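PDB 1L3I: precorrin-6y methyltransferase/putative decarboxylase from Methanothermobacter thermautotrophicus, which probably catalyses methylation of cobalt-precorrin-6B at C-15, using S-adenosyl-L-methionine, followed by decarboxylation at C-12, in the anaerobic route to adenosylcobalamin. Local coordinates for residues 20-25 and 48-53; 26-31 and 181-186; 57-62 and 96-101. One frame throughout, in Å; residues are numbered along the deposited sequence.

Contact 1: 20-25 and 48-53; sequences EVRCLI and TLELAG
R22 and E50 form a buried salt bridge between helix 19-29 and helix 46-52, two helices of a Rossmann-like S-adenosylmethionine-dependent methyltransferase. The second helix follows the glycine-rich turn of G41 to G45, which belongs to the cofactor site. The backbones stand well apart, with the CA atoms of R22 and E50 8.0 Å from each other, and a gap of that width calls for long side chains. Followed from CB, which points toward helix 46-52, R22 runs on extended through CG to CD, at which end it comes within about 4 Å of the bound S-adenosylhomocysteine. The chain bends about the CG-CD bond (chi3 -70°), turning the guanidinium group so that its three nitrogens serve different partners. NE donates to the backbone O of T17, a cofactor-binding residue. NH2 goes to the carboxylate of D4 and the carbonyl O of I2, and NH1 faces E50. The carboxylate oxygen OE2 of E50 lies at the guanidinium edge, in its plane, 2.7 Å from NH1 of R22. Yet the N-H meets it at only 123°, a weak hydrogen bond, so that the attraction is probably mostly that of opposite charges; the two flat groups are turned 34° apart. E50 folds about its CB-CG bond, which swings the carboxylate onto NH1, while its CG lies 3.5 Å from NH1 of R22. Arginine suits this position because one rigid, planar cation can tie the N-terminal residues, the T17 loop and a second helix together. Glutamate supplies the charge that would help offset the buried cation, and its OE2 accepts a second hydrogen bond, from the backbone N of I2.

Contact 2: 26-31 and 181-186; sequences MCLAEP and LIYTGV
L181 begins the meeting of strand 170-183 with the last turn of helix 19-29: its CD1 methyl lies 3.7 Å from CD1 of L28. The helix covers one side of the long C-terminal strand, which runs antiparallel to both its neighbours in the mixed sheet, and L181 turns toward it. Next in sequence, I182 points the other way and packs on A143 and L147 of helix 137-149, so that this strand is sandwiched between two helices. Y183 returns to the first side. Its CG lies between the backbone N and the carbonyl carbon (chi1 58°), a rotamer that raises the ring from the strand and offers its face to L28. The two methyls of L28 share this surface. CD2 sits above the middle of the ring, 3.8 Å from the Y183 centroid and 12° off the ring normal, in a CH-pi contact, while CD1 approaches CD2 of Y183 at 3.7 Å and touches L181 as well. A forked leucine therefore suits the helix end, since its branches can address an aliphatic and an aromatic neighbour at once. T184 leaves the helix aside, its OG1 hydrogen-bonded to the backbone N of I130 on the adjoining strand. Beside L28, C27 forms a disulfide with C23 of the second subunit, placing this helix at a subunit interface. No hydrogen bond or charge pair joins the two segments; their cohesion comes from dispersion, a CH-pi contact that favours the ring face, and probably partial exclusion of water.

Contact 3: 57-62 and 96-101; sequences RVYAID and CKIPDI. With SAH (S-adenosyl-L-homocysteine), chain G.
Strand 57-62 carries the acidic residue that grips the cofactor's ribose in this Rossmann-like fold, and farther back on it Y59 packs against I98 and P99 of the loop after helix 91-95. D62, at the strand's end, takes hydrogen bonds from both sugar hydroxyls of S-adenosylhomocysteine: O2' to OD1 of D62 at 2.8 Å and O3' to OD2 at 2.6 Å. The backbone N atoms of N64 and G43 bind these two oxygens, fixing the carboxylate's rotation. With CG1 of I98 between its backbone N and carbonyl carbon (chi1 72°), its CB sits over the Y59 ring, 4.0 Å from the centroid, in a CH-pi contact, and its CG2 reaches CD2 of Y59 at 3.6 Å. P99 flanks the phenol end, its CD 3.5 Å from CZ of Y59. The broad ring suits a place that must span both, with CD of R57 offset over its opposite face. Replacing this tyrosine by an alanine would probably open a gap beside I98 and leave the proline without its aromatic neighbour. I98 also touches M87 of strand 84-88 and V38 of strand 36-40, the strands flanking 57-62 in the sheet.

Contact 1 is fully buried near the cofactor, whereas contacts 2 and 3 are partly buried and lie farther from the middle of the chain. Contacts 1 and 2 share helix 19-29: one face sends a charge to helix 46-52, and its last turn lays a leucine on the C-terminal strand. They meet directly, L24 CG lying 3.7 Å from L181 CD1. Helix 46-52 leads on to strand 57-62 and packs on it, linking contact 1 to contact 3. Contacts 2 and 3 do not touch, but both reach the same sheet and rely on an aliphatic group over a tyrosine face; charge pairing carries contact 1, and hydrogen bonds to the ribose mark the far end of contact 3's strand.

Contact 1: 20-25 and 48-53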
loop_
_atom_site.group_PDB
_atom_site.type_symbol
_atom_site.label_atom_id
_atom_site.label_comp_id
_atom_site.label_asym_id
_atom_site.label_seq_id
_atom_site.Cartn_x
_atom_site.Cartn_y
_atom_site.Cartn_z
ATOM N N GLU A 20 2.458 8.474 11.989
ATOM C CA GLU A 20 1.885 9.027 10.767
ATOM C C GLU A 20 0.366 9.013 10.830
ATOM O O GLU A 20 -0.278 9.882 10.267
ATOM C CB GLU A 20 2.391 8.270 9.529
ATOM C CG GLU A 20 3.919 8.239 9.356
ATOM C CD GLU A 20 4.635 7.158 10.188
ATOM O OE1 GLU A 20 3.988 6.331 10.867
ATOM O OE2 GLU A 20 5.869 7.119 10.136
ATOM N N VAL A 21 -0.206 8.057 11.559
ATOM C CA VAL A 21 -1.646 7.970 11.702
ATOM C C VAL A 21 -2.091 9.013 12.719
ATOM O O VAL A 21 -3.063 9.731 12.498
ATOM C CB VAL A 21 -2.098 6.563 12.112
ATOM C CG1 VAL A 21 -3.583 6.548 12.465
ATOM C CG2 VAL A 21 -1.823 5.594 10.973
ATOM N N ARG A 22 -1.351 9.135 13.814
ATOM C CA ARG A 22 -1.675 10.130 14.843
ATOM C C ARG A 22 -1.584 11.544 14.244
ATOM O O ARG A 22 -2.372 12.430 14.573
ATOM C CB ARG A 22 -0.736 9.993 16.038
ATOM C CG ARG A 22 -0.937 8.715 16.808
ATOM C CD ARG A 22 -0.128 8.682 18.085
ATOM N NE ARG A 22 1.303 8.556 17.834
ATOM C CZ ARG A 22 2.210 9.468 18.178
ATOM N NH1 ARG A 22 1.860 10.591 18.785
ATOM N NH2 ARG A 22 3.487 9.274 17.880
ATOM N N CYS A 23 -0.656 11.724 13.313
ATOM C CA CYS A 23 -0.465 12.998 12.639
ATOM C C CYS A 23 -1.732 13.343 11.866
ATOM O O CYS A 23 -2.275 14.442 12.008
ATOM C CB CYS A 23 0.724 12.886 11.689
ATOM S SG CYS A 23 1.140 14.356 10.731
ATOM N N LEU A 24 -2.238 12.378 11.103
ATOM C CA LEU A 24 -3.444 12.575 10.305
ATOM C C LEU A 24 -4.666 12.755 11.197
ATOM O O LEU A 24 -5.539 13.568 10.888
ATOM C CB LEU A 24 -3.639 11.428 9.301
ATOM C CG LEU A 24 -4.791 11.542 8.299
ATOM C CD1 LEU A 24 -4.775 12.869 7.564
ATOM C CD2 LEU A 24 -4.711 10.408 7.326
ATOM N N ILE A 25 -4.727 12.020 12.308
ATOM C CA ILE A 25 -5.858 12.159 13.234
ATOM C C ILE A 25 -5.927 13.621 13.691
ATOM O O ILE A 25 -7.009 14.210 13.759
ATOM C CB ILE A 25 -5.725 11.239 14.468
ATOM C CG1 ILE A 25 -5.806 9.764 14.047
ATOM C CG2 ILE A 25 -6.805 11.582 15.498
ATOM C CD1 ILE A 25 -5.649 8.792 15.187
ATOM N N THR A 48 -4.061 10.640 23.192
ATOM C CA THR A 48 -4.267 11.477 24.371
ATOM C C THR A 48 -3.166 12.539 24.585
ATOM O O THR A 48 -3.462 13.712 24.862
ATOM C CB THR A 48 -4.430 10.620 25.640
ATOM O OG1 THR A 48 -5.675 9.913 25.558
ATOM C CG2 THR A 48 -4.411 11.479 26.897
ATOM N N LEU A 49 -1.903 12.135 24.440
ATOM C CA LEU A 49 -0.788 13.060 24.612
ATOM C C LEU A 49 -0.824 14.206 23.607
ATOM O O LEU A 49 -0.623 15.363 23.979
ATOM C CB LEU A 49 0.548 12.324 24.543
ATOM C CG LEU A 49 1.108 11.937 25.912
ATOM C CD1 LEU A 49 0.384 10.729 26.490
ATOM C CD2 LEU A 49 2.566 11.648 25.784
ATOM N N GLU A 50 -1.113 13.888 22.347
ATOM C CA GLU A 50 -1.189 14.899 21.290
ATOM C C GLU A 50 -2.331 15.880 21.527
ATOM O O GLU A 50 -2.169 17.087 21.336
ATOM C CB GLU A 50 -1.343 14.242 19.917
ATOM C CG GLU A 50 -0.237 13.248 19.572
ATOM C CD GLU A 50 1.164 13.860 19.597
ATOM O OE1 GLU A 50 1.304 15.090 19.477
ATOM O OE2 GLU A 50 2.137 13.094 19.717
ATOM N N LEU A 51 -3.484 15.352 21.933
ATOM C CA LEU A 51 -4.648 16.191 22.227
ATOM C C LEU A 51 -4.387 17.035 23.471
ATOM O O LEU A 51 -4.772 18.213 23.518
ATOM C CB LEU A 51 -5.886 15.333 22.462
ATOM C CG LEU A 51 -6.533 14.695 21.238
ATOM C CD1 LEU A 51 -7.630 13.760 21.710
ATOM C CD2 LEU A 51 -7.077 15.788 20.314
ATOM N N ALA A 52 -3.719 16.441 24.462
ATOM C CA ALA A 52 -3.396 17.123 25.714
ATOM C C ALA A 52 -2.718 18.479 25.495
ATOM O O ALA A 52 -3.107 19.491 26.094
ATOM C CB ALA A 52 -2.515 16.229 26.588
ATOM N N GLY A 53 -1.727 18.507 24.612
ATOM C CA GLY A 53 -1.024 19.750 24.354
ATOM C C GLY A 53 -1.684 20.698 23.371
ATOM O O GLY A 53 -1.083 21.709 23.033
#

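Contact 2: 26-31 and 181-186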
loop_
_atom_site.group_PDB
_atom_site.type_symbol
_atom_site.label_atom_id
_atom_site.label_comp_id
_atom_site.label_asym_id
_atom_site.label_seq_id
_atom_site.Cartn_x
_atom_site.Cartn_y
_atom_site.Cartn_z
HETATM N N MSE A 26 -4.764 14.211 13.976
HETATM C CA MSE A 26 -4.702 15.602 14.413
HETATM C C MSE A 26 -5.117 16.570 13.290
HETATM O O MSE A 26 -5.785 17.573 13.556
HETATM C CB MSE A 26 -3.305 15.955 14.944
HETATM C CG MSE A 26 -2.910 15.197 16.215
HETATM SE SE MSE A 26 -4.227 15.296 17.707
HETATM C CE MSE A 26 -3.624 16.917 18.485
ATOM N N CYS A 27 -4.734 16.261 12.046
ATOM C CA CYS A 27 -5.092 17.108 10.905
ATOM C C CYS A 27 -6.595 17.115 10.692
ATOM O O CYS A 27 -7.187 18.153 10.389
ATOM C CB CYS A 27 -4.387 16.649 9.630
ATOM S SG CYS A 27 -2.643 17.155 9.596
ATOM N N LEU A 28 -7.193 15.938 10.862
ATOM C CA LEU A 28 -8.631 15.764 10.711
ATOM C C LEU A 28 -9.391 16.342 11.908
ATOM O O LEU A 28 -10.487 16.897 11.750
ATOM C CB LEU A 28 -8.961 14.273 10.536
ATOM C CG LEU A 28 -8.447 13.580 9.272
ATOM C CD1 LEU A 28 -8.661 12.076 9.351
ATOM C CD2 LEU A 28 -9.128 14.155 8.026
ATOM N N ALA A 29 -8.806 16.218 13.101
ATOM C CA ALA A 29 -9.423 16.719 14.322
ATOM C C ALA A 29 -9.384 18.253 14.428
ATOM O O ALA A 29 -10.301 18.849 14.983
ATOM C CB ALA A 29 -8.769 16.072 15.547
ATOM N N GLU A 30 -8.323 18.874 13.906
ATOM C CA GLU A 30 -8.161 20.328 13.959
ATOM C C GLU A 30 -8.337 20.807 15.399
ATOM O O GLU A 30 -9.264 21.564 15.711
ATOM C CB GLU A 30 -9.195 21.014 13.069
ATOM C CG GLU A 30 -9.277 20.453 11.667
ATOM C CD GLU A 30 -10.386 21.100 10.865
ATOM O OE1 GLU A 30 -11.569 20.735 11.082
ATOM O OE2 GLU A 30 -10.070 21.986 10.031
ATOM N N PRO A 31 -7.438 20.383 16.295
ATOM C CA PRO A 31 -7.487 20.755 17.711
ATOM C C PRO A 31 -7.396 22.258 17.971
ATOM O O PRO A 31 -6.501 22.929 17.459
ATOM C CB PRO A 31 -6.275 20.031 18.305
ATOM C CG PRO A 31 -6.033 18.907 17.341
ATOM C CD PRO A 31 -6.247 19.568 16.015
ATOM N N LEU A 181 -9.096 5.527 8.859
ATOM C CA LEU A 181 -9.652 6.574 9.696
ATOM C C LEU A 181 -11.007 6.927 9.103
ATOM O O LEU A 181 -11.091 7.327 7.934
ATOM C CB LEU A 181 -8.765 7.826 9.726
ATOM C CG LEU A 181 -7.368 7.689 10.336
ATOM C CD1 LEU A 181 -6.677 9.033 10.278
ATOM C CD2 LEU A 181 -7.445 7.189 11.765
ATOM N N ILE A 182 -12.070 6.637 9.857
ATOM C CA ILE A 182 -13.432 6.941 9.440
ATOM C C ILE A 182 -13.788 8.235 10.186
ATOM O O ILE A 182 -13.797 8.265 11.421
ATOM C CB ILE A 182 -14.411 5.781 9.787
ATOM C CG1 ILE A 182 -14.038 4.524 9.006
ATOM C CG2 ILE A 182 -15.851 6.177 9.466
ATOM C CD1 ILE A 182 -12.923 3.734 9.602
ATOM N N TYR A 183 -14.056 9.310 9.452
ATOM C CA TYR A 183 -14.349 10.585 10.089
ATOM C C TYR A 183 -15.581 11.294 9.533
ATOM O O TYR A 183 -15.948 11.113 8.366
ATOM C CB TYR A 183 -13.112 11.489 10.042
ATOM C CG TYR A 183 -12.603 11.767 8.644
ATOM C CD1 TYR A 183 -12.932 12.964 8.003
ATOM C CD2 TYR A 183 -11.888 10.806 7.926
ATOM C CE1 TYR A 183 -12.552 13.205 6.690
ATOM C CE2 TYR A 183 -11.511 11.039 6.611
ATOM C CZ TYR A 183 -11.863 12.230 5.997
ATOM O OH TYR A 183 -11.542 12.452 4.676
ATOM N N THR A 184 -16.192 12.119 10.386
ATOM C CA THR A 184 -17.416 12.859 10.064
ATOM C C THR A 184 -17.270 14.237 9.408
ATOM O O THR A 184 -16.164 14.795 9.318
ATOM C CB THR A 184 -18.335 12.988 11.315
ATOM O OG1 THR A 184 -17.654 13.708 12.347
ATOM C CG2 THR A 184 -18.716 11.609 11.855
ATOM N N GLY A 185 -18.428 14.778 8.999
ATOM C CA GLY A 185 -18.542 16.073 8.324
ATOM C C GLY A 185 -18.046 17.359 8.976
ATOM O O GLY A 185 -17.400 17.341 10.032
ATOM N N VAL A 186 -18.440 18.488 8.369
ATOM C CA VAL A 186 -18.033 19.841 8.790
ATOM C C VAL A 186 -18.157 20.119 10.307
ATOM O O VAL A 186 -19.214 19.793 10.905
ATOM C CB VAL A 186 -18.770 20.975 7.978
ATOM C CG1 VAL A 186 -17.821 22.144 7.687
ATOM C CG2 VAL A 186 -19.367 20.429 6.680
#

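Contact 3: 57-62 and 96-101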
loop_
_atom_site.group_PDB
_atom_site.type_symbol
_atom_site.label_atom_id
_atom_site.label_comp_id
_atom_site.label_asym_id
_atom_site.label_seq_id
_atom_site.Cartn_x
_atom_site.Cartn_y
_atom_site.Cartn_z
ATOM N N ARG A 57 -9.480 20.628 27.513
ATOM C CA ARG A 57 -9.660 19.488 28.398
ATOM C C ARG A 57 -9.816 18.204 27.579
ATOM O O ARG A 57 -10.513 18.195 26.556
ATOM C CB ARG A 57 -10.892 19.718 29.297
ATOM C CG ARG A 57 -11.353 18.534 30.150
ATOM C CD ARG A 57 -10.357 18.115 31.241
ATOM N NE ARG A 57 -10.217 19.100 32.321
ATOM C CZ ARG A 57 -9.308 19.046 33.300
ATOM N NH1 ARG A 57 -8.432 18.047 33.367
ATOM N NH2 ARG A 57 -9.261 20.000 34.216
ATOM N N VAL A 58 -9.137 17.141 28.007
ATOM C CA VAL A 58 -9.211 15.860 27.327
ATOM C C VAL A 58 -9.708 14.842 28.331
ATOM O O VAL A 58 -9.290 14.856 29.484
ATOM C CB VAL A 58 -7.814 15.365 26.818
ATOM C CG1 VAL A 58 -7.962 14.070 26.039
ATOM C CG2 VAL A 58 -7.145 16.398 25.950
ATOM N N TYR A 59 -10.647 14.003 27.911
ATOM C CA TYR A 59 -11.181 12.927 28.741
ATOM C C TYR A 59 -10.693 11.622 28.111
ATOM O O TYR A 59 -11.112 11.271 27.008
ATOM C CB TYR A 59 -12.710 12.965 28.732
ATOM C CG TYR A 59 -13.285 14.142 29.455
ATOM C CD1 TYR A 59 -13.548 15.333 28.779
ATOM C CD2 TYR A 59 -13.509 14.099 30.834
ATOM C CE1 TYR A 59 -14.014 16.454 29.457
ATOM C CE2 TYR A 59 -13.980 15.209 31.524
ATOM C CZ TYR A 59 -14.224 16.383 30.834
ATOM O OH TYR A 59 -14.670 17.484 31.517
ATOM N N ALA A 60 -9.768 10.931 28.776
ATOM C CA ALA A 60 -9.206 9.674 28.275
ATOM C C ALA A 60 -9.843 8.476 28.988
ATOM O O ALA A 60 -9.679 8.290 30.185
ATOM C CB ALA A 60 -7.703 9.665 28.458
ATOM N N ILE A 61 -10.526 7.641 28.220
ATOM C CA ILE A 61 -11.230 6.489 28.760
ATOM C C ILE A 61 -10.601 5.164 28.336
ATOM O O ILE A 61 -10.104 5.047 27.207
ATOM C CB ILE A 61 -12.676 6.481 28.222
ATOM C CG1 ILE A 61 -13.387 7.784 28.560
ATOM C CG2 ILE A 61 -13.444 5.295 28.738
ATOM C CD1 ILE A 61 -14.690 7.972 27.804
ATOM N N ASP A 62 -10.653 4.168 29.225
ATOM C CA ASP A 62 -10.157 2.826 28.930
ATOM C C ASP A 62 -10.633 1.775 29.940
ATOM O O ASP A 62 -10.670 2.028 31.139
ATOM C CB ASP A 62 -8.634 2.798 28.834
ATOM C CG ASP A 62 -8.143 1.733 27.867
ATOM O OD1 ASP A 62 -8.381 0.535 28.131
ATOM O OD2 ASP A 62 -7.535 2.102 26.838
ATOM N N CYS A 96 -21.166 9.026 29.435
ATOM C CA CYS A 96 -22.340 9.690 29.994
ATOM C C CYS A 96 -22.025 10.683 31.123
ATOM O O CYS A 96 -22.841 11.560 31.415
ATOM C CB CYS A 96 -23.346 8.662 30.509
ATOM S SG CYS A 96 -24.238 7.748 29.261
ATOM N N LYS A 97 -20.851 10.548 31.744
ATOM C CA LYS A 97 -20.451 11.423 32.846
ATOM C C LYS A 97 -19.713 12.699 32.438
ATOM O O LYS A 97 -19.555 13.620 33.247
ATOM C CB LYS A 97 -19.572 10.665 33.831
ATOM C CG LYS A 97 -20.150 9.372 34.343
ATOM C CD LYS A 97 -19.186 8.754 35.343
ATOM C CE LYS A 97 -19.639 7.369 35.793
ATOM N NZ LYS A 97 -18.803 6.898 36.934
ATOM N N ILE A 98 -19.262 12.762 31.193
ATOM C CA ILE A 98 -18.508 13.920 30.737
ATOM C C ILE A 98 -19.393 14.985 30.073
ATOM O O ILE A 98 -20.545 14.734 29.748
ATOM C CB ILE A 98 -17.356 13.487 29.774
ATOM C CG1 ILE A 98 -17.898 13.043 28.421
ATOM C CG2 ILE A 98 -16.587 12.336 30.378
ATOM C CD1 ILE A 98 -16.813 12.805 27.378
ATOM N N PRO A 99 -18.892 16.226 29.984
ATOM C CA PRO A 99 -19.686 17.282 29.349
ATOM C C PRO A 99 -19.701 17.105 27.837
ATOM O O PRO A 99 -19.191 16.107 27.317
ATOM C CB PRO A 99 -18.951 18.557 29.766
ATOM C CG PRO A 99 -17.555 18.112 29.984
ATOM C CD PRO A 99 -17.735 16.794 30.691
ATOM N N ASP A 100 -20.277 18.065 27.122
ATOM C CA ASP A 100 -20.309 17.970 25.666
ATOM C C ASP A 100 -18.906 18.111 25.086
ATOM O O ASP A 100 -18.051 18.796 25.661
ATOM C CB ASP A 100 -21.267 19.010 25.067
ATOM C CG ASP A 100 -22.734 18.662 25.296
ATOM O OD1 ASP A 100 -23.064 17.504 25.661
ATOM O OD2 ASP A 100 -23.575 19.567 25.100
ATOM N N ILE A 101 -18.694 17.496 23.928
ATOM C CA ILE A 101 -17.385 17.492 23.286
ATOM C C ILE A 101 -17.323 18.116 21.901
ATOM O O ILE A 101 -18.284 18.091 21.141
ATOM C CB ILE A 101 -16.866 16.039 23.155
ATOM C CG1 ILE A 101 -17.920 15.208 22.401
ATOM C CG2 ILE A 101 -16.566 15.451 24.541
ATOM C CD1 ILE A 101 -17.552 13.797 22.162
HETATM N N SAH G . -4.713 4.960 20.301
HETATM C CA SAH G . -3.966 4.449 21.456
HETATM C CB SAH G . -4.059 2.904 21.558
HETATM C CG SAH G . -5.517 2.393 21.731
HETATM S SD SAH G . -5.733 0.617 21.895
HETATM C C SAH G . -2.514 4.891 21.333
HETATM O O SAH G . -2.214 5.585 20.346
HETATM O OXT SAH G . -1.708 4.561 22.227
HETATM C "C5'" SAH G . -7.491 0.477 22.108
HETATM C "C4'" SAH G . -7.923 0.655 23.520
HETATM O "O4'" SAH G . -9.352 0.477 23.485
HETATM C "C3'" SAH G . -7.360 -0.413 24.582
HETATM O "O3'" SAH G . -6.489 0.070 25.656
HETATM C "C2'" SAH G . -8.692 -1.039 25.054
HETATM O "O2'" SAH G . -8.741 -1.597 26.377
HETATM C "C1'" SAH G . -9.660 0.093 24.795
HETATM N N9 SAH G . -11.087 -0.183 24.698
HETATM C C8 SAH G . -11.735 -1.057 23.791
HETATM N N7 SAH G . -13.021 -1.051 23.969
HETATM C C5 SAH G . -13.254 -0.155 25.037
HETATM C C6 SAH G . -14.415 0.283 25.699
HETATM N N6 SAH G . -15.633 -0.151 25.356
HETATM N N1 SAH G . -14.307 1.184 26.716
HETATM C C2 SAH G . -13.092 1.607 27.043
HETATM N N3 SAH G . -11.934 1.273 26.501
HETATM C C4 SAH G . -12.071 0.385 25.496
#